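Local structure of CHAD domain (Ricinus communis, 6QV5) at residues 255-260 with 266-271. The protein probably binds inorganic polyphosphate through its all-helical CHAD domain, and carries a bound zinc ion. Residues are numbered along the deposited sequence; the frame is centred on the assembly and turned at random.
Sequences QELAQQ and EAVQFA
Val268 reaches across from helix 265-281 to the last turns of helix 224-260 and divides its two methyls between Ala258 and Leu257. CG1, anti to the backbone N of its own residue (chi1 168°), meets the methyl of Ala258, with CB of Ala258 3.7 Å from CG1 of Val268. CG2, lying beside that backbone N, faces Leu257 more loosely: CD2 of Leu257 stands 4.3 Å from CG2 of Val268. The CA atoms nearest each other across the contact are those of Ala258 and Val268, 6.4 Å apart, a closeness consistent with the small side chain of Ala258. Leu254 of helix 224-260 and Leu125 of helix 122-145 also touch Val268, while Leu257 packs on Ile132, so the valine is buried between two helices.

At the more open border the contact turns polar but gains no bond. The CA-CB bond of Gln255 points away from the partner helix, yet its side chain folds back (chi2 57°) until OE1 of Gln255 lies 4.2 Å from OE1 of Gln269. The Gln269 oxygen is instead hydrogen-bonded by Arg272.

The segment axes approach to 9.5 Å at 167°, nearly antiparallel, and only a short connection separates them. This is an antiparallel helical hairpin, here packed against helix 122-145 within the all-helical CHAD fold, away from the zinc site.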
# COMPACT_ATOMS: atom_id res chain seq x y z
N GLN A 255 -10.38 1.44 20.00
CA GLN A 255 -10.69 2.61 20.84
C GLN A 255 -11.88 3.40 20.24
O GLN A 255 -12.73 3.87 21.00
CB GLN A 255 -9.44 3.49 21.04
CG GLN A 255 -9.64 4.76 21.90
CD GLN A 255 -10.17 4.50 23.29
OE1 GLN A 255 -9.46 4.00 24.17
NE2 GLN A 255 -11.43 4.84 23.51
N GLU A 256 -11.94 3.48 18.89
CA GLU A 256 -13.03 4.13 18.15
C GLU A 256 -14.32 3.30 18.30
O GLU A 256 -15.40 3.87 18.43
CB GLU A 256 -12.67 4.27 16.67
CG GLU A 256 -11.75 5.44 16.36
CD GLU A 256 -11.20 5.50 14.95
OE1 GLU A 256 -11.97 5.25 13.99
OE2 GLU A 256 -10.00 5.81 14.80
N LEU A 257 -14.18 1.95 18.29
CA LEU A 257 -15.27 0.99 18.45
C LEU A 257 -15.83 1.04 19.88
O LEU A 257 -17.03 0.84 20.07
CB LEU A 257 -14.79 -0.43 18.08
CG LEU A 257 -15.81 -1.58 18.13
CD1 LEU A 257 -16.80 -1.51 16.97
CD2 LEU A 257 -15.11 -2.92 18.11
N ALA A 258 -14.96 1.31 20.88
CA ALA A 258 -15.33 1.42 22.30
C ALA A 258 -16.25 2.62 22.55
O ALA A 258 -17.18 2.52 23.35
CB ALA A 258 -14.09 1.53 23.16
N GLN A 259 -15.99 3.75 21.86
CA GLN A 259 -16.77 4.98 21.97
C GLN A 259 -18.15 4.85 21.32
O GLN A 259 -19.13 5.33 21.88
CB GLN A 259 -16.00 6.18 21.37
CG GLN A 259 -14.77 6.62 22.18
CD GLN A 259 -15.08 7.25 23.52
OE1 GLN A 259 -14.55 6.83 24.56
NE2 GLN A 259 -15.93 8.27 23.54
N GLN A 260 -18.22 4.19 20.15
CA GLN A 260 -19.46 3.98 19.40
C GLN A 260 -20.30 2.83 19.98
O GLN A 260 -21.53 2.93 19.99
CB GLN A 260 -19.20 3.77 17.90
CG GLN A 260 -18.60 4.98 17.18
CD GLN A 260 -19.50 6.20 17.20
OE1 GLN A 260 -20.57 6.22 16.59
NE2 GLN A 260 -19.06 7.24 17.89
N GLU A 266 -15.58 -3.67 27.70
CA GLU A 266 -14.79 -4.57 28.54
C GLU A 266 -13.93 -5.51 27.70
O GLU A 266 -12.75 -5.68 27.99
CB GLU A 266 -15.69 -5.37 29.49
CG GLU A 266 -16.16 -4.58 30.70
CD GLU A 266 -17.04 -5.37 31.66
OE1 GLU A 266 -18.26 -5.07 31.72
OE2 GLU A 266 -16.52 -6.27 32.35
N ALA A 267 -14.52 -6.08 26.63
CA ALA A 267 -13.85 -6.98 25.68
C ALA A 267 -12.84 -6.19 24.84
O ALA A 267 -11.77 -6.73 24.52
CB ALA A 267 -14.87 -7.65 24.79
N VAL A 268 -13.17 -4.93 24.49
CA VAL A 268 -12.33 -4.01 23.71
C VAL A 268 -11.06 -3.68 24.50
O VAL A 268 -9.96 -3.85 23.97
CB VAL A 268 -13.10 -2.72 23.29
CG1 VAL A 268 -12.15 -1.65 22.75
CG2 VAL A 268 -14.19 -3.03 22.27
N GLN A 269 -11.21 -3.22 25.76
CA GLN A 269 -10.11 -2.86 26.66
C GLN A 269 -9.15 -4.02 26.92
O GLN A 269 -7.95 -3.79 27.04
CB GLN A 269 -10.63 -2.25 27.97
CG GLN A 269 -11.19 -0.83 27.84
CD GLN A 269 -10.12 0.22 27.68
OE1 GLN A 269 -9.66 0.52 26.58
NE2 GLN A 269 -9.70 0.81 28.79
N PHE A 270 -9.68 -5.27 26.95
CA PHE A 270 -8.89 -6.49 27.12
C PHE A 270 -7.99 -6.70 25.90
O PHE A 270 -6.81 -7.01 26.06
CB PHE A 270 -9.80 -7.72 27.35
CG PHE A 270 -9.05 -9.00 27.66
CD1 PHE A 270 -8.69 -9.31 28.97
CD2 PHE A 270 -8.68 -9.87 26.65
CE1 PHE A 270 -7.98 -10.49 29.25
CE2 PHE A 270 -7.97 -11.04 26.93
CZ PHE A 270 -7.63 -11.34 28.23
N ALA A 271 -8.56 -6.54 24.68
CA ALA A 271 -7.86 -6.67 23.41
C ALA A 271 -6.83 -5.55 23.26
O ALA A 271 -5.71 -5.81 22.84
CB ALA A 271 -8.85 -6.64 22.26